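PDB 5UL3: 4'-phospho-dehydrooxetanocin synthase from Bacillus megaterium, which uses S-adenosylmethionine radical chemistry, with a [4Fe-4S] cluster and cobalamin, to contract the deoxyribose ring of dAMP to an oxetane aldehyde in oxetanocin A biosynthesis. Local coordinates for residues K69-S74 with I100-F105. Sequence-based numbering, arbitrary orientation. Where two conformers were deposited one is given.
Sequences KIHVFS and IYYKCF
Y102 carries CG anti to its backbone N (chi1 168°) and H71 carries CG beside its own (chi1 -55°), which leaves the two rings alongside each other on one face of an antiparallel strand pair. F73, also with CG beside N, lies next to Y102 on that face. The Y102 OH reaches the edge of the H71 ring and hydrogen-bonds ND1. The modelled OH to ND1 distance is very short, so its exact length is doubtful, and either atom could be the donor. The Y102 and F73 rings meet obliquely, with their planes inclined at 47°. CD1 of Y102 sits over one face of F73, toward the rim, 3.4 Å from F73 CE2. C104 SG lies over a face of the H71 ring, 3.9 Å from its centroid.

On the other face, V72 CG2 meets the edge of the F105 ring, 3.9 Å from CD2. Helix 109-115 packs against I70 and F105 there, and helix 7-21 against F73 and Y102 on the first face. I70 with F105 and V72 with K103 are hydrogen-bonded pairs; F105 N to I70 O is 2.8 Å and nearly straight. S74 N also bonds Y101 O, just beyond the strand ends.

The pair joins the last two strands of the four-stranded antiparallel sheet in the N-terminal region, away from the cofactors. H71 is buried and bonded at NE2 to E65 and at ND1 to Y102, which probably holds its ring rotation. The E65 carboxylate would favour a proton on NE2 and could raise the imidazole pKa; the ND1 to OH direction stays open.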
ATOM      1  N   LYS A  69      16.018  39.569  19.775  1.00 43.96           N
ATOM      2  CA  LYS A  69      16.141  39.868  18.349  0.50 42.56           C
ATOM      3  C   LYS A  69      16.101  38.551  17.580  1.00 38.70           C
ATOM      4  O   LYS A  69      17.076  37.793  17.607  1.00 37.50           O
ATOM      5  CB  LYS A  69      17.434  40.632  18.063  0.50 45.66           C
ATOM      6  CG  LYS A  69      17.450  41.373  16.741  0.50 49.22           C
ATOM      7  CD  LYS A  69      18.626  42.340  16.675  0.50 51.08           C
ATOM      8  CE  LYS A  69      18.617  43.141  15.381  0.50 53.36           C
ATOM      9  NZ  LYS A  69      19.808  44.033  15.279  0.50 58.77           N
ATOM     10  N   ILE A  70      14.986  38.290  16.894  1.00 39.95           N
ATOM     11  CA  ILE A  70      14.762  37.048  16.149  1.00 35.91           C
ATOM     12  C   ILE A  70      14.419  37.407  14.705  1.00 29.15           C
ATOM     13  O   ILE A  70      13.408  38.073  14.453  1.00 34.45           O
ATOM     14  CB  ILE A  70      13.632  36.209  16.776  1.00 34.68           C
ATOM     15  CG1 ILE A  70      13.994  35.786  18.201  1.00 31.97           C
ATOM     16  CG2 ILE A  70      13.279  34.989  15.896  1.00 35.63           C
ATOM     17  CD1 ILE A  70      12.838  35.160  18.949  1.00 37.57           C
ATOM     18  N   HIS A  71      15.251  36.962  13.760  1.00 33.04           N
ATOM     19  CA  HIS A  71      14.988  37.157  12.337  1.00 32.48           C
ATOM     20  C   HIS A  71      14.257  35.946  11.784  1.00 28.94           C
ATOM     21  O   HIS A  71      14.574  34.815  12.145  1.00 29.37           O
ATOM     22  CB  HIS A  71      16.284  37.331  11.550  1.00 37.90           C
ATOM     23  CG  HIS A  71      17.162  38.431  12.058  1.00 43.24           C
ATOM     24  ND1 HIS A  71      17.113  39.713  11.556  1.00 45.31           N
ATOM     25  CD2 HIS A  71      18.121  38.431  13.011  1.00 48.33           C
ATOM     26  CE1 HIS A  71      17.998  40.461  12.190  1.00 55.04           C
ATOM     27  NE2 HIS A  71      18.624  39.707  13.076  1.00 46.87           N
ATOM     28  N   VAL A  72      13.314  36.185  10.881  1.00 33.89           N
ATOM     29  CA  VAL A  72      12.539  35.109  10.271  1.00 31.71           C
ATOM     30  C   VAL A  72      12.570  35.291   8.760  1.00 26.39           C
ATOM     31  O   VAL A  72      12.170  36.347   8.251  1.00 31.09           O
ATOM     32  CB  VAL A  72      11.089  35.080  10.784  1.00 28.68           C
ATOM     33  CG1 VAL A  72      10.381  33.794  10.312  1.00 26.62           C
ATOM     34  CG2 VAL A  72      11.053  35.182  12.309  1.00 25.95           C
ATOM     35  N   PHE A  73      13.010  34.248   8.046  1.00 28.19           N
ATOM     36  CA  PHE A  73      13.099  34.227   6.587  1.00 31.54           C
ATOM     37  C   PHE A  73      12.150  33.177   6.029  1.00 25.25           C
ATOM     38  O   PHE A  73      12.216  32.009   6.432  1.00 30.62           O
ATOM     39  CB  PHE A  73      14.518  33.882   6.127  1.00 31.15           C
ATOM     40  CG  PHE A  73      15.562  34.893   6.535  1.00 35.67           C
ATOM     41  CD1 PHE A  73      16.234  34.770   7.743  1.00 37.19           C
ATOM     42  CD2 PHE A  73      15.890  35.949   5.693  1.00 42.90           C
ATOM     43  CE1 PHE A  73      17.206  35.705   8.116  1.00 42.78           C
ATOM     44  CE2 PHE A  73      16.853  36.883   6.061  1.00 43.32           C
ATOM     45  CZ  PHE A  73      17.508  36.757   7.267  1.00 34.87           C
ATOM     46  N   SER A  74      11.308  33.574   5.080  1.00 26.97           N
ATOM     47  CA  SER A  74      10.335  32.669   4.461  1.00 35.73           C
ATOM     48  C   SER A  74      10.363  32.886   2.956  1.00 26.49           C
ATOM     49  O   SER A  74       9.490  33.556   2.394  1.00 29.76           O
ATOM     50  CB  SER A  74       8.938  32.887   5.043  1.00 27.95           C
ATOM     51  OG  SER A  74       8.001  31.997   4.470  1.00 30.35           O
ATOM     52  N   ILE A 100       5.182  39.481   2.740  1.00 42.79           N
ATOM     53  CA  ILE A 100       6.436  39.756   3.416  1.00 43.83           C
ATOM     54  C   ILE A 100       7.173  38.438   3.601  1.00 39.93           C
ATOM     55  O   ILE A 100       6.568  37.413   3.928  1.00 45.03           O
ATOM     56  CB  ILE A 100       6.218  40.509   4.750  1.00 53.81           C
ATOM     57  CG1 ILE A 100       5.854  39.579   5.893  1.00 47.28           C
ATOM     58  CG2 ILE A 100       5.102  41.541   4.611  1.00 47.55           C
ATOM     59  CD1 ILE A 100       5.784  40.293   7.221  1.00 50.50           C
ATOM     60  N   TYR A 101       8.473  38.452   3.324  1.00 36.69           N
ATOM     61  CA  TYR A 101       9.276  37.241   3.378  1.00 34.56           C
ATOM     62  C   TYR A 101      10.341  37.323   4.448  1.00 35.87           C
ATOM     63  O   TYR A 101      11.053  36.342   4.669  1.00 35.45           O
ATOM     64  CB  TYR A 101       9.907  36.958   2.003  1.00 32.90           C
ATOM     65  CG  TYR A 101       8.866  36.967   0.912  1.00 35.49           C
ATOM     66  CD1 TYR A 101       7.895  35.977   0.852  1.00 37.07           C
ATOM     67  CD2 TYR A 101       8.820  37.988  -0.036  1.00 40.96           C
ATOM     68  CE1 TYR A 101       6.917  35.996  -0.121  1.00 32.79           C
ATOM     69  CE2 TYR A 101       7.842  38.009  -1.016  1.00 37.93           C
ATOM     70  CZ  TYR A 101       6.899  37.006  -1.059  1.00 37.41           C
ATOM     71  OH  TYR A 101       5.917  37.012  -2.025  1.00 40.35           O
ATOM     72  N   TYR A 102      10.465  38.466   5.120  1.00 43.19           N
ATOM     73  CA  TYR A 102      11.421  38.645   6.195  1.00 35.35           C
ATOM     74  C   TYR A 102      10.794  39.510   7.275  1.00 38.33           C
ATOM     75  O   TYR A 102       9.964  40.379   6.995  1.00 43.35           O
ATOM     76  CB  TYR A 102      12.732  39.294   5.713  1.00 45.56           C
ATOM     77  CG  TYR A 102      13.625  39.763   6.843  1.00 39.26           C
ATOM     78  CD1 TYR A 102      14.450  38.877   7.505  1.00 36.44           C
ATOM     79  CD2 TYR A 102      13.619  41.096   7.261  1.00 44.19           C
ATOM     80  CE1 TYR A 102      15.264  39.295   8.543  1.00 42.52           C
ATOM     81  CE2 TYR A 102      14.425  41.526   8.302  1.00 38.46           C
ATOM     82  CZ  TYR A 102      15.248  40.626   8.937  1.00 47.62           C
ATOM     83  OH  TYR A 102      16.054  41.040   9.974  1.00 41.19           O
ATOM     84  N   LYS A 103      11.196  39.260   8.517  1.00 36.06           N
ATOM     85  CA  LYS A 103      10.761  40.106   9.619  1.00 40.55           C
ATOM     86  C   LYS A 103      11.716  39.899  10.782  1.00 47.50           C
ATOM     87  O   LYS A 103      12.126  38.770  11.062  1.00 37.41           O
ATOM     88  CB  LYS A 103       9.317  39.796  10.033  1.00 42.62           C
ATOM     89  CG  LYS A 103       8.838  40.527  11.294  1.00 48.07           C
ATOM     90  CD  LYS A 103       7.972  41.721  10.971  1.00 40.76           C
ATOM     91  CE  LYS A 103       7.574  42.476  12.239  1.00 42.55           C
ATOM     92  NZ  LYS A 103       7.064  43.834  11.906  1.00 51.12           N
ATOM     93  N   CYS A 104      12.097  40.994  11.434  1.00 37.30           N
ATOM     94  CA  CYS A 104      12.865  40.921  12.667  1.00 34.78           C
ATOM     95  C   CYS A 104      11.931  41.260  13.826  1.00 40.30           C
ATOM     96  O   CYS A 104      11.287  42.314  13.820  1.00 42.35           O
ATOM     97  CB  CYS A 104      14.060  41.873  12.628  1.00 38.76           C
ATOM     98  SG  CYS A 104      15.148  41.639  14.022  1.00 49.45           S
ATOM     99  N   PHE A 105      11.842  40.357  14.798  1.00 37.34           N
ATOM    100  CA  PHE A 105      10.983  40.531  15.963  1.00 35.10           C
ATOM    101  C   PHE A 105      11.840  40.973  17.141  1.00 41.23           C
ATOM    102  O   PHE A 105      12.784  40.274  17.522  1.00 34.66           O
ATOM    103  CB  PHE A 105      10.231  39.241  16.291  1.00 37.10           C
ATOM    104  CG  PHE A 105       9.144  38.931  15.315  1.00 33.66           C
ATOM    105  CD1 PHE A 105       7.967  39.661  15.325  1.00 33.60           C
ATOM    106  CD2 PHE A 105       9.307  37.930  14.364  1.00 34.22           C
ATOM    107  CE1 PHE A 105       6.962  39.399  14.421  1.00 34.35           C
ATOM    108  CE2 PHE A 105       8.304  37.673  13.448  1.00 33.51           C
ATOM    109  CZ  PHE A 105       7.128  38.400  13.483  1.00 34.58           C
TER